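Local coordinates for Tat-secreted protein Rv2525c (Mycobacterium tuberculosis, PDB 4PMQ) that may act as a peptidoglycan hydrolase with glycosidase activity, and shows esterase activity toward p-nitrophenyl esters in vitro, at residues T6-A11 / V190-N195; Y158-N163 / L177-I182; A28-S33 / K45-S50; A107-N112 / T138-N143. All coordinates share one frame; numbering follows the deposited sequence. Where two conformers were deposited one is given.

Contact 1 (T6-A11 / V190-N195)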
loop_
_atom_site.group_PDB
_atom_site.type_symbol
_atom_site.label_atom_id
_atom_site.label_comp_id
_atom_site.label_asym_id
_atom_site.label_seq_id
_atom_site.Cartn_x
_atom_site.Cartn_y
_atom_site.Cartn_z
ATOM N N THR A 6 -2.486 5.823 13.842
ATOM C CA THR A 6 -1.322 5.247 13.179
ATOM C C THR A 6 -1.633 3.872 12.626
ATOM O O THR A 6 -2.256 3.088 13.351
ATOM C CB THR A 6 -0.233 5.140 14.275
ATOM O OG1 THR A 6 0.148 6.451 14.715
ATOM C CG2 THR A 6 0.970 4.319 13.872
ATOM N N LEU A 7 -1.113 3.562 11.444
ATOM C CA LEU A 7 -1.123 2.261 10.807
ATOM C C LEU A 7 0.305 1.842 10.586
ATOM O O LEU A 7 1.114 2.657 10.132
ATOM C CB LEU A 7 -1.858 2.247 9.468
ATOM C CG LEU A 7 -3.323 2.685 9.496
ATOM C CD1 LEU A 7 -3.876 2.733 8.084
ATOM C CD2 LEU A 7 -4.203 1.748 10.349
ATOM N N LEU A 8 0.622 0.572 10.874
ATOM C CA LEU A 8 1.990 0.103 10.638
ATOM C C LEU A 8 2.055 -0.674 9.351
ATOM O O LEU A 8 1.110 -1.388 9.032
ATOM C CB LEU A 8 2.437 -0.807 11.799
ATOM C CG LEU A 8 2.398 -0.188 13.205
ATOM C CD1 LEU A 8 2.884 -1.194 14.236
ATOM C CD2 LEU A 8 3.198 1.148 13.274
ATOM N N ASP A 9 3.196 -0.602 8.658
ATOM C CA ASP A 9 3.411 -1.464 7.495
ATOM C C ASP A 9 4.743 -2.199 7.690
ATOM O O ASP A 9 5.659 -1.670 8.321
ATOM C CB ASP A 9 3.321 -0.718 6.158
ATOM C CG ASP A 9 4.516 0.159 5.862
ATOM O OD1 ASP A 9 5.567 -0.393 5.463
ATOM O OD2 ASP A 9 4.398 1.386 6.023
ATOM N N TYR A 10 4.831 -3.440 7.197
ATOM C CA TYR A 10 6.013 -4.280 7.426
ATOM C C TYR A 10 6.014 -5.438 6.476
ATOM O O TYR A 10 4.942 -5.967 6.170
ATOM C CB TYR A 10 6.032 -4.814 8.876
ATOM C CG TYR A 10 4.665 -5.172 9.424
ATOM C CD1 TYR A 10 3.838 -4.198 9.980
ATOM C CD2 TYR A 10 4.204 -6.491 9.407
ATOM C CE1 TYR A 10 2.583 -4.516 10.490
ATOM C CE2 TYR A 10 2.955 -6.829 9.946
ATOM C CZ TYR A 10 2.145 -5.829 10.469
ATOM O OH TYR A 10 0.910 -6.086 10.993
ATOM N N ALA A 11 7.208 -5.843 6.038
ATOM C CA ALA A 11 7.363 -6.962 5.105
ATOM C C ALA A 11 8.088 -8.156 5.717
ATOM O O ALA A 11 7.952 -9.264 5.176
ATOM C CB ALA A 11 8.146 -6.493 3.880
ATOM N N VAL A 190 9.851 -7.415 14.543
ATOM C CA VAL A 190 9.765 -7.043 13.127
ATOM C C VAL A 190 9.906 -5.531 12.929
ATOM O O VAL A 190 9.216 -4.760 13.614
ATOM C CB VAL A 190 8.407 -7.552 12.553
ATOM C CG1 VAL A 190 8.231 -7.162 11.083
ATOM C CG2 VAL A 190 8.250 -9.070 12.751
ATOM N N GLY A 191 10.781 -5.122 12.001
ATOM C CA GLY A 191 10.911 -3.707 11.643
ATOM C C GLY A 191 9.607 -3.202 11.034
ATOM O O GLY A 191 8.966 -3.906 10.231
ATOM N N VAL A 192 9.150 -2.009 11.464
ATOM C CA VAL A 192 7.899 -1.462 10.928
ATOM C C VAL A 192 8.103 -0.026 10.481
ATOM O O VAL A 192 8.991 0.667 10.989
ATOM C CB VAL A 192 6.699 -1.542 11.925
ATOM C CG1 VAL A 192 6.402 -2.981 12.338
ATOM C CG2 VAL A 192 6.898 -0.638 13.156
ATOM N N ASP A 193 7.266 0.396 9.541
ATOM C CA ASP A 193 7.112 1.774 9.103
ATOM C C ASP A 193 5.858 2.323 9.733
ATOM O O ASP A 193 4.886 1.577 9.947
ATOM C CB ASP A 193 7.039 1.884 7.569
ATOM C CG ASP A 193 8.168 1.165 6.843
ATOM O OD1 ASP A 193 9.336 1.256 7.312
ATOM O OD2 ASP A 193 7.902 0.579 5.772
ATOM N N VAL A 194 5.840 3.622 9.982
ATOM C CA VAL A 194 4.714 4.268 10.637
ATOM C C VAL A 194 3.978 5.145 9.653
ATOM O O VAL A 194 4.602 5.950 8.947
ATOM C CB VAL A 194 5.169 5.073 11.875
ATOM C CG1 VAL A 194 3.987 5.756 12.542
ATOM C CG2 VAL A 194 5.894 4.172 12.879
ATOM N N ASN A 195 2.636 5.011 9.633
ATOM C CA ASN A 195 1.800 5.787 8.728
ATOM C C ASN A 195 0.743 6.517 9.519
ATOM O O ASN A 195 0.103 5.903 10.389
ATOM C CB ASN A 195 1.139 4.882 7.681
ATOM C CG ASN A 195 2.174 4.073 6.942
ATOM O OD1 ASN A 195 2.799 4.582 6.014
ATOM N ND2 ASN A 195 2.458 2.859 7.416
HETATM O O HOH W 1 9.615 -5.363 7.965
#
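Asp9 and Asp193 meet carboxylate to carboxylate, their planes turned 58° apart, with Asp9 OD1 2.5 Å from Asp193 OD2. The other oxygen of Asp9 turns to Asn195: ND2 donates to Asp9 OD2 over 2.8 Å, on the anti lone pair and almost in the plane of its own amide. Asn195 ND2 also reaches Leu7 O at 3.0 Å, coming from above that carbonyl plane, so one amide nitrogen ties a side chain to a backbone oxygen. Asp9 CG sits between its backbone N and carbonyl carbon (chi1 74°), which brings it within 3.5 Å of Asp193 CB. Strand 6-9 runs antiparallel to the 190-195 part of strand 190-197 (143° between their directions), Leu7 with Asn195 and Asp9 with Asp193 as hydrogen-bonded pairs and Leu8 with Val194 as the non-hydrogen-bonded pair between them; this pairing joins the first and last strands of a TIM-barrel-like sheet. Asp193 OD1 accepts from Asp183 N, while Gln179 NE2 donates to Asp9 OD2. On the face of Leu8, its CD2 lies 4.1 Å from Val194 CG2, the two side chains pointing the same way. Farther on, Tyr10 lies beside Val192, Tyr10 CD1 3.7 Å from Val192 CG1.

Contact 2 (Y158-N163 / L177-I182)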
loop_
_atom_site.group_PDB
_atom_site.type_symbol
_atom_site.label_atom_id
_atom_site.label_comp_id
_atom_site.label_asym_id
_atom_site.label_seq_id
_atom_site.Cartn_x
_atom_site.Cartn_y
_atom_site.Cartn_z
ATOM N N TYR A 158 -7.605 6.542 -3.939
ATOM C CA TYR A 158 -6.975 6.614 -2.611
ATOM C C TYR A 158 -5.498 6.897 -2.791
ATOM O O TYR A 158 -4.859 6.385 -3.715
ATOM C CB TYR A 158 -7.172 5.319 -1.824
ATOM C CG TYR A 158 -8.601 5.088 -1.371
ATOM C CD1 TYR A 158 -9.028 5.527 -0.124
ATOM C CD2 TYR A 158 -9.505 4.372 -2.166
ATOM C CE1 TYR A 158 -10.335 5.314 0.314
ATOM C CE2 TYR A 158 -10.828 4.172 -1.748
ATOM C CZ TYR A 158 -11.225 4.625 -0.491
ATOM O OH TYR A 158 -12.491 4.419 0.008
ATOM N N PHE A 159 -4.941 7.725 -1.876
ATOM C CA PHE A 159 -3.553 8.141 -2.020
ATOM C C PHE A 159 -2.804 7.989 -0.696
ATOM O O PHE A 159 -3.262 8.444 0.352
ATOM C CB PHE A 159 -3.535 9.602 -2.522
ATOM C CG PHE A 159 -4.269 9.729 -3.837
ATOM C CD1 PHE A 159 -3.697 9.257 -5.019
ATOM C CD2 PHE A 159 -5.580 10.201 -3.879
ATOM C CE1 PHE A 159 -4.401 9.299 -6.224
ATOM C CE2 PHE A 159 -6.292 10.235 -5.093
ATOM C CZ PHE A 159 -5.700 9.771 -6.253
ATOM N N TRP A 160 -1.656 7.328 -0.750
ATOM C CA TRP A 160 -0.823 7.074 0.421
ATOM C C TRP A 160 0.535 7.654 0.125
ATOM O O TRP A 160 1.229 7.174 -0.775
ATOM C CB TRP A 160 -0.763 5.551 0.685
ATOM C CG TRP A 160 0.189 5.106 1.758
ATOM C CD1 TRP A 160 0.742 5.863 2.752
ATOM C CD2 TRP A 160 0.667 3.768 1.954
ATOM N NE1 TRP A 160 1.548 5.079 3.553
ATOM C CE2 TRP A 160 1.519 3.787 3.083
ATOM C CE3 TRP A 160 0.430 2.544 1.301
ATOM C CZ2 TRP A 160 2.221 2.654 3.512
ATOM C CZ3 TRP A 160 1.132 1.424 1.719
ATOM C CH2 TRP A 160 1.982 1.472 2.838
ATOM N N GLN A 161 0.861 8.770 0.803
ATOM C CA GLN A 161 2.089 9.480 0.495
ATOM C C GLN A 161 3.327 8.871 1.112
ATOM O O GLN A 161 3.333 8.603 2.326
ATOM C CB GLN A 161 1.988 10.943 0.958
ATOM C CG GLN A 161 3.253 11.754 0.622
ATOM C CD GLN A 161 3.122 13.168 1.146
ATOM O OE1 GLN A 161 2.038 13.744 1.088
ATOM N NE2 GLN A 161 4.192 13.710 1.726
ATOM N N HIS A 162 4.402 8.746 0.299
ATOM C CA HIS A 162 5.752 8.432 0.815
ATOM C C HIS A 162 6.607 9.688 0.625
ATOM O O HIS A 162 6.238 10.578 -0.141
ATOM C CB HIS A 162 6.421 7.172 0.250
ATOM C CG HIS A 162 6.798 7.189 -1.199
ATOM N ND1 HIS A 162 7.866 7.959 -1.673
ATOM C CD2 HIS A 162 6.339 6.414 -2.209
ATOM C CE1 HIS A 162 8.008 7.634 -2.951
ATOM N NE2 HIS A 162 7.115 6.709 -3.323
ATOM N N ASN A 163 7.725 9.776 1.323
ATOM C CA ASN A 163 8.513 11.010 1.330
ATOM C C ASN A 163 9.733 11.041 0.379
ATOM O O ASN A 163 10.498 12.011 0.405
ATOM C CB ASN A 163 8.958 11.272 2.762
ATOM C CG ASN A 163 7.792 11.713 3.623
ATOM O OD1 ASN A 163 6.680 12.008 3.117
ATOM N ND2 ASN A 163 8.029 11.805 4.923
ATOM N N LEU A 177 -3.485 8.634 3.634
ATOM C CA LEU A 177 -2.468 8.081 4.516
ATOM C C LEU A 177 -1.147 8.735 4.221
ATOM O O LEU A 177 -0.917 9.106 3.069
ATOM C CB LEU A 177 -2.333 6.569 4.271
ATOM C CG LEU A 177 -3.627 5.768 4.425
ATOM C CD1 LEU A 177 -3.475 4.320 3.940
ATOM C CD2 LEU A 177 -4.135 5.785 5.869
ATOM N N HIS A 178 -0.269 8.830 5.221
ATOM C CA HIS A 178 1.077 9.403 5.003
ATOM C C HIS A 178 2.138 8.588 5.754
ATOM O O HIS A 178 2.069 8.464 6.966
ATOM C CB HIS A 178 1.117 10.884 5.431
ATOM C CG HIS A 178 2.429 11.585 5.268
ATOM N ND1 HIS A 178 2.677 12.767 5.928
ATOM C CD2 HIS A 178 3.493 11.297 4.470
ATOM C CE1 HIS A 178 3.894 13.148 5.559
ATOM N NE2 HIS A 178 4.440 12.285 4.705
ATOM N N GLN A 179 3.111 8.044 5.026
ATOM C CA GLN A 179 4.213 7.297 5.623
ATOM C C GLN A 179 5.174 8.331 6.205
ATOM O O GLN A 179 5.750 9.120 5.442
ATOM C CB GLN A 179 4.870 6.413 4.568
ATOM C CG GLN A 179 5.798 5.366 5.188
ATOM C CD GLN A 179 6.306 4.469 4.102
ATOM O OE1 GLN A 179 6.900 4.939 3.135
ATOM N NE2 GLN A 179 6.123 3.152 4.256
ATOM N N VAL A 180 5.266 8.381 7.548
ATOM C CA VAL A 180 6.083 9.403 8.233
ATOM C C VAL A 180 7.375 8.868 8.853
ATOM O O VAL A 180 8.198 9.677 9.265
ATOM C CB VAL A 180 5.263 10.180 9.302
ATOM C CG1 VAL A 180 4.137 10.954 8.628
ATOM C CG2 VAL A 180 4.706 9.251 10.392
ATOM N N GLU A 181 7.560 7.544 8.948
ATOM C CA GLU A 181 8.782 6.989 9.562
ATOM C C GLU A 181 9.081 5.652 8.942
ATOM O O GLU A 181 8.185 4.823 8.843
ATOM C CB GLU A 181 8.544 6.831 11.065
ATOM C CG GLU A 181 9.776 6.712 11.916
ATOM C CD GLU A 181 9.443 6.316 13.342
ATOM O OE1 GLU A 181 9.404 7.209 14.219
ATOM O OE2 GLU A 181 9.213 5.108 13.581
ATOM N N ILE A 182 10.332 5.448 8.515
ATOM C CA ILE A 182 10.777 4.201 7.899
ATOM C C ILE A 182 11.742 3.479 8.821
ATOM O O ILE A 182 12.750 4.065 9.229
ATOM C CB ILE A 182 11.463 4.475 6.527
ATOM C CG1 ILE A 182 10.501 5.116 5.532
ATOM C CG2 ILE A 182 12.137 3.202 5.955
ATOM C CD1 ILE A 182 9.414 4.316 5.167
HETATM O O HOH W 2 8.249 7.460 3.175
#
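Strands 158-161 and 177-181 run parallel, their axes 12° apart, and Trp160 pairs with Leu177 and Gln161 with His178; Gln161 N donates to Leu177 O at 2.9 Å and Gln161 O receives Gln179 N at 2.8 Å. On one face the Trp160 indole crosses Leu177, with Trp160 CD1 3.5 Å from Leu177 CB, and Leu177 CD1 stands over the rim of the ring. The same indole passes Gln179, whose backbone N lies at the ring edge near NE1; NE1 itself donates to Asn195 OD1. This parallel pair of the TIM-barrel-like sheet is joined by a loop without a helix, and Val180 and Glu181 form a classic beta bulge facing Val194. Tyr141 OH is bonded to Gln179 OE1, and Gln179 NE2 donates to a bound glycerol. On the opposite face of the sheet Gln161 and His178 lie side by side, both with CG anti to the backbone N (chi1 180° within a degree), and the Gln161 amide carbon stands over the imidazole. The amide of Gln161 is anchored by His172 N and Tyr170 O. His178 NE2 donates to Asn163 OD1 over 2.8 Å; the acceptor lies in the ring plane and the donor on a lone pair of the amide oxygen, although the two planes are 62° apart. A water accepts from Asn163 N and donates to Gln179 OE1.

Contact 3 (A28-S33 / K45-S50). With TLA (L(+)-tartaric acid), chain B.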
loop_
_atom_site.group_PDB
_atom_site.type_symbol
_atom_site.label_atom_id
_atom_site.label_comp_id
_atom_site.label_asym_id
_atom_site.label_seq_id
_atom_site.Cartn_x
_atom_site.Cartn_y
_atom_site.Cartn_z
ATOM N N ALA A 28 -3.034 -1.972 10.535
ATOM C CA ALA A 28 -1.851 -2.190 9.715
ATOM C C ALA A 28 -2.201 -2.126 8.233
ATOM O O ALA A 28 -3.336 -2.444 7.862
ATOM C CB ALA A 28 -1.251 -3.551 10.036
ATOM N N ILE A 29 -1.227 -1.733 7.403
ATOM C CA ILE A 29 -1.333 -1.727 5.932
ATOM C C ILE A 29 -0.532 -2.936 5.537
ATOM O O ILE A 29 0.669 -2.981 5.834
ATOM C CB ILE A 29 -0.804 -0.418 5.248
ATOM C CG1 ILE A 29 -1.484 0.850 5.815
ATOM C CG2 ILE A 29 -1.023 -0.529 3.729
ATOM C CD1 ILE A 29 -0.764 2.115 5.549
ATOM N N ARG A 30 -1.179 -3.920 4.916
ATOM C CA ARG A 30 -0.583 -5.216 4.674
ATOM C C ARG A 30 -0.554 -5.615 3.200
ATOM O O ARG A 30 -1.441 -5.262 2.415
ATOM C CB ARG A 30 -1.368 -6.258 5.512
ATOM C CG ARG A 30 -1.274 -5.991 7.039
ATOM C CD ARG A 30 0.143 -6.191 7.567
ATOM N NE ARG A 30 0.447 -7.613 7.501
ATOM C CZ ARG A 30 1.299 -8.182 6.652
ATOM N NH1 ARG A 30 2.025 -7.433 5.818
ATOM N NH2 ARG A 30 1.437 -9.507 6.633
ATOM N N TYR A 31 0.484 -6.397 2.833
ATOM C CA TYR A 31 0.728 -6.771 1.461
ATOM C C TYR A 31 -0.172 -7.857 0.938
ATOM O O TYR A 31 -0.218 -8.968 1.490
ATOM C CB TYR A 31 2.172 -7.266 1.320
ATOM C CG TYR A 31 3.178 -6.173 1.533
ATOM C CD1 TYR A 31 3.437 -5.235 0.533
ATOM C CD2 TYR A 31 3.861 -6.052 2.742
ATOM C CE1 TYR A 31 4.380 -4.233 0.708
ATOM C CE2 TYR A 31 4.806 -5.040 2.935
ATOM C CZ TYR A 31 5.064 -4.140 1.908
ATOM O OH TYR A 31 5.994 -3.138 2.058
ATOM N N VAL A 32 -0.773 -7.571 -0.217
ATOM C CA VAL A 32 -1.535 -8.572 -0.959
ATOM C C VAL A 32 -0.681 -8.937 -2.201
ATOM O O VAL A 32 -1.147 -8.927 -3.336
ATOM C CB VAL A 32 -2.983 -8.122 -1.286
ATOM C CG1 VAL A 32 -3.816 -8.046 -0.003
ATOM C CG2 VAL A 32 -3.025 -6.780 -2.044
ATOM N N SER A 33 0.596 -9.267 -1.942
ATOM C CA SER A 33 1.598 -9.590 -2.966
ATOM C C SER A 33 2.408 -10.819 -2.632
ATOM O O SER A 33 2.579 -11.173 -1.469
ATOM C CB SER A 33 2.586 -8.438 -3.100
ATOM O OG SER A 33 1.925 -7.228 -3.371
ATOM N N LYS A 45 4.665 -11.156 3.470
ATOM C CA LYS A 45 3.982 -11.147 2.165
ATOM C C LYS A 45 3.532 -12.552 1.761
ATOM O O LYS A 45 4.372 -13.429 1.678
ATOM C CB LYS A 45 4.931 -10.632 1.063
ATOM C CG LYS A 45 5.453 -9.216 1.202
ATOM C CD LYS A 45 6.120 -8.794 -0.126
ATOM C CE LYS A 45 6.640 -7.388 -0.060
ATOM N NZ LYS A 45 7.243 -7.010 -1.374
ATOM N N PRO A 46 2.273 -12.798 1.406
ATOM C CA PRO A 46 1.110 -11.915 1.511
ATOM C C PRO A 46 0.417 -12.104 2.853
ATOM O O PRO A 46 0.654 -13.118 3.531
ATOM C CB PRO A 46 0.202 -12.437 0.385
ATOM C CG PRO A 46 0.523 -13.910 0.261
ATOM C CD PRO A 46 1.872 -14.149 0.951
ATOM N N ILE A 47 -0.452 -11.173 3.227
ATOM C CA ILE A 47 -1.281 -11.349 4.415
ATOM C C ILE A 47 -2.145 -12.596 4.199
ATOM O O ILE A 47 -2.688 -12.759 3.102
ATOM C CB ILE A 47 -2.144 -10.091 4.711
ATOM C CG1 ILE A 47 -3.085 -10.340 5.915
ATOM C CG2 ILE A 47 -2.909 -9.587 3.458
ATOM C CD1 ILE A 47 -3.875 -9.072 6.489
ATOM N N GLN A 48 -2.257 -13.471 5.231
ATOM C CA GLN A 48 -3.094 -14.663 5.149
ATOM C C GLN A 48 -4.416 -14.422 5.891
ATOM O O GLN A 48 -4.494 -13.559 6.793
ATOM C CB GLN A 48 -2.367 -15.896 5.740
ATOM C CG GLN A 48 -0.982 -16.204 5.145
ATOM C CD GLN A 48 -1.039 -16.672 3.706
ATOM O OE1 GLN A 48 -1.934 -17.423 3.290
ATOM N NE2 GLN A 48 -0.045 -16.292 2.923
ATOM N N LEU A 49 -5.445 -15.243 5.570
ATOM C CA LEU A 49 -6.737 -15.108 6.238
ATOM C C LEU A 49 -6.627 -15.109 7.792
ATOM O O LEU A 49 -7.267 -14.273 8.449
ATOM C CB LEU A 49 -7.664 -16.232 5.779
ATOM C CG LEU A 49 -9.085 -16.242 6.394
ATOM C CD1 LEU A 49 -9.887 -15.027 5.961
ATOM C CD2 LEU A 49 -9.834 -17.523 5.995
ATOM N N SER A 50 -5.799 -16.008 8.348
ATOM C CA SER A 50 -5.657 -16.150 9.820
ATOM C C SER A 50 -5.128 -14.849 10.454
ATOM O O SER A 50 -5.593 -14.461 11.530
ATOM C CB SER A 50 -4.734 -17.307 10.172
ATOM O OG SER A 50 -3.439 -17.134 9.615
HETATM O O1 TLA B . 9.198 -2.015 3.052
HETATM O O11 TLA B . 10.537 -3.805 3.334
HETATM C C1 TLA B . 9.908 -2.904 2.598
HETATM C C2 TLA B . 10.127 -3.082 1.098
HETATM O O2 TLA B . 9.473 -2.065 0.355
HETATM C C3 TLA B . 9.611 -4.455 0.655
HETATM O O3 TLA B . 8.204 -4.523 0.754
HETATM C C4 TLA B . 10.059 -4.777 -0.766
HETATM O O4 TLA B . 9.276 -5.160 -1.619
HETATM O O41 TLA B . 11.353 -4.699 -0.930
#
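The Tyr31 ring lies under the Lys45 side chain, which supplies both a CH-pi and a cation-pi interaction. Lys45 CE stands 3.8 Å from the ring centroid, only 7° off the normal and so over the centre, while NZ is 4.8 Å from the centroid and 21° off the normal. The aliphatic chain is extended beyond CG, which carries the ammonium over the ring face toward a bound L-tartrate. Among the polar contacts, Lys45 NZ donates to tartrate O4 at 2.8 Å and more weakly to O3, and tartrate O3 donates to Tyr31 OH at 2.9 Å; Lys45 NZ also bonds Gln67 O. The tartrate probably comes from the crystallisation liquor, but it marks a polar pocket, where Arg36 also holds it. A single backbone bond joins the segments, Ile47 N to Tyr31 O over 2.8 Å, just after the cis peptide that precedes Pro46. Apolar packing completes the contact: Ile47 CG2 lies 3.9 Å from Val32 CG1, the side chains pointing the same way, and Ile47 CD1 is equally far from Arg30 CB. Ile47 CB also lies over one face of the Arg30 guanidinium, which forms a salt bridge with Glu51 in helix 49-57. The contact thus closes the loop between strand 27-31 and that helix within a beta-alpha-beta unit, with Leu93 of helix 79-96 against Val32 and Pro46.

Contact 4 (A107-N112 / T138-N143). With GOL (glycerol), chain E.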
loop_
_atom_site.group_PDB
_atom_site.type_symbol
_atom_site.label_atom_id
_atom_site.label_comp_id
_atom_site.label_asym_id
_atom_site.label_seq_id
_atom_site.Cartn_x
_atom_site.Cartn_y
_atom_site.Cartn_z
ATOM N N ALA A 107 -1.730 0.251 -4.939
ATOM C CA ALA A 107 -0.653 -0.151 -5.865
ATOM C C ALA A 107 0.593 0.696 -5.558
ATOM O O ALA A 107 0.485 1.931 -5.428
ATOM C CB ALA A 107 -1.105 0.038 -7.300
ATOM N N SER A 108 1.783 0.057 -5.458
ATOM C CA SER A 108 2.977 0.811 -5.086
ATOM C C SER A 108 3.813 1.357 -6.237
ATOM O O SER A 108 4.142 0.651 -7.211
ATOM C CB SER A 108 3.878 -0.035 -4.201
ATOM O OG SER A 108 3.126 -0.394 -3.059
ATOM N N ILE A 109 4.188 2.638 -6.076
ATOM C CA ILE A 109 5.102 3.384 -6.927
ATOM C C ILE A 109 6.246 3.708 -5.946
ATOM O O ILE A 109 6.313 4.827 -5.438
ATOM C CB ILE A 109 4.519 4.621 -7.655
ATOM C CG1 ILE A 109 3.186 4.326 -8.433
ATOM C CG2 ILE A 109 5.601 5.242 -8.577
ATOM C CD1 ILE A 109 3.212 3.201 -9.442
ATOM N N ASP A 110 7.088 2.680 -5.615
ATOM C CA ASP A 110 8.169 2.765 -4.639
ATOM C C ASP A 110 9.412 3.372 -5.299
ATOM O O ASP A 110 10.486 2.773 -5.354
ATOM C CB ASP A 110 8.428 1.332 -4.091
ATOM C CG ASP A 110 9.450 1.279 -2.975
ATOM O OD1 ASP A 110 9.577 2.292 -2.233
ATOM O OD2 ASP A 110 10.158 0.255 -2.876
ATOM N N ASP A 111 9.224 4.569 -5.861
ATOM C CA ASP A 111 10.203 5.300 -6.656
ATOM C C ASP A 111 9.916 6.793 -6.621
ATOM O O ASP A 111 8.845 7.231 -6.151
ATOM C CB ASP A 111 10.102 4.794 -8.126
ATOM C CG ASP A 111 10.874 3.513 -8.369
ATOM O OD1 ASP A 111 12.120 3.539 -8.255
ATOM O OD2 ASP A 111 10.230 2.479 -8.642
ATOM N N ASN A 112 10.851 7.561 -7.181
ATOM C CA ASN A 112 10.778 9.014 -7.318
ATOM C C ASN A 112 10.862 9.291 -8.823
ATOM O O ASN A 112 11.941 9.625 -9.350
ATOM C CB ASN A 112 11.917 9.689 -6.517
ATOM C CG ASN A 112 11.870 11.190 -6.663
ATOM O OD1 ASN A 112 10.827 11.736 -7.044
ATOM N ND2 ASN A 112 13.000 11.873 -6.383
ATOM N N THR A 138 -8.835 1.642 -6.726
ATOM C CA THR A 138 -7.433 1.831 -7.041
ATOM C C THR A 138 -6.811 2.836 -6.078
ATOM O O THR A 138 -7.137 4.022 -6.116
ATOM C CB THR A 138 -7.279 2.223 -8.527
ATOM O OG1 THR A 138 -7.772 1.133 -9.323
ATOM C CG2 THR A 138 -5.810 2.470 -8.925
ATOM N N GLY A 139 -5.867 2.347 -5.279
ATOM C CA GLY A 139 -5.088 3.189 -4.385
ATOM C C GLY A 139 -3.702 3.363 -4.972
ATOM O O GLY A 139 -3.224 2.527 -5.757
ATOM N N VAL A 140 -3.024 4.446 -4.573
ATOM C CA VAL A 140 -1.680 4.705 -5.067
ATOM C C VAL A 140 -0.773 5.088 -3.906
ATOM O O VAL A 140 -1.055 6.085 -3.235
ATOM C CB VAL A 140 -1.659 5.832 -6.163
ATOM C CG1 VAL A 140 -0.260 5.962 -6.793
ATOM C CG2 VAL A 140 -2.696 5.568 -7.261
ATOM N N TYR A 141 0.337 4.328 -3.720
ATOM C CA TYR A 141 1.406 4.635 -2.766
ATOM C C TYR A 141 2.476 5.320 -3.602
ATOM O O TYR A 141 3.046 4.694 -4.497
ATOM C CB TYR A 141 1.939 3.357 -2.076
ATOM C CG TYR A 141 3.256 3.518 -1.339
ATOM C CD1 TYR A 141 3.313 4.141 -0.085
ATOM C CD2 TYR A 141 4.439 3.004 -1.864
ATOM C CE1 TYR A 141 4.510 4.209 0.634
ATOM C CE2 TYR A 141 5.651 3.129 -1.185
ATOM C CZ TYR A 141 5.679 3.714 0.070
ATOM O OH TYR A 141 6.875 3.759 0.744
ATOM N N ALA A 142 2.710 6.606 -3.373
ATOM C CA ALA A 142 3.668 7.357 -4.193
ATOM C C ALA A 142 4.091 8.598 -3.441
ATOM O O ALA A 142 3.428 8.936 -2.443
ATOM C CB ALA A 142 3.005 7.756 -5.518
ATOM N N ASN A 143 5.100 9.345 -3.967
ATOM C CA ASN A 143 5.456 10.620 -3.324
ATOM C C ASN A 143 4.359 11.674 -3.681
ATOM O O ASN A 143 3.430 11.390 -4.479
ATOM C CB ASN A 143 6.848 11.081 -3.736
ATOM C CG ASN A 143 6.991 11.344 -5.217
ATOM O OD1 ASN A 143 6.055 11.814 -5.896
ATOM N ND2 ASN A 143 8.196 11.177 -5.745
HETATM C C1 GOL E . 5.638 0.495 2.155
HETATM O O1 GOL E . 6.936 0.983 2.451
HETATM C C2 GOL E . 5.564 0.085 0.704
HETATM O O2 GOL E . 6.460 -1.008 0.467
HETATM C C3 GOL E . 4.137 -0.305 0.395
HETATM O O3 GOL E . 4.060 -1.178 -0.719
HETATM O O HOH W 3 6.244 8.261 -6.446
#
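Over one face of the Tyr141 ring lies a bound glycerol, probably from the crystallisation liquor, its C2 3.5 Å above the plane and offset toward the rim, while Asp110 OD1 lies at the ring edge, 4.1 Å from Tyr141 CE2; the rings of Trp160 and His162 meet it too, with inclined planes. The ring belongs to strand 138-142, paired in parallel with strand 105-108 across the beta-alpha-beta unit whose helix is 115-133, one such unit of the TIM-barrel-like fold. Tyr141 CG is anti to its backbone N (chi1 166°), on the same face of the sheet as Ser108. Glycerol O3 donates to Ser108 OG over 2.6 Å in the conformer described, and its O1 reaches Tyr141 OH in a longer bond. Asp110, at the centre of an inverse gamma turn, turns its carboxylate 43° from the Tyr141 ring; its OD2 forms a salt bridge with Lys70 NZ and accepts from Gln67 NE2. Ile109 CB packs 4.1 Å from Ala142 CB, and Ile109 CG1 meets Val140 CG1. Tyr141 N gives a nearly straight bond to Ala107 O (175°). The Asn112 and Asn143 side chains cross at about a right angle. Asn143 OD1 caps Thr146 N of helix 144-153, and a water accepts from Asn143 N at 2.9 Å while donating to Asp111 O.

How the contacts relate
All four contacts lie on one curled, mostly parallel sheet. Contact 1 pairs positions 179 residues apart; contacts 3, 4 and 2 come in that order inside the loop it closes. Contacts 2 and 4 are close, centres about 9 Å apart, because strands 158-161 and 138-142 are neighbours; contact 1 touches contact 2 through strands 190-197 and 177-181, and contact 3 through strands 6-9 and 27-31. Contacts 2 and 3 lie on opposite sides of the chain's centre, about 18 Å between centres, yet Trp160 packs on Ile29. The glycerol, probably from the crystallisation liquor, bonds Tyr31, Ser108, Tyr141 and Gln179 and lies beside Asp9, so all four contacts line one pocket, consistent with a substrate site.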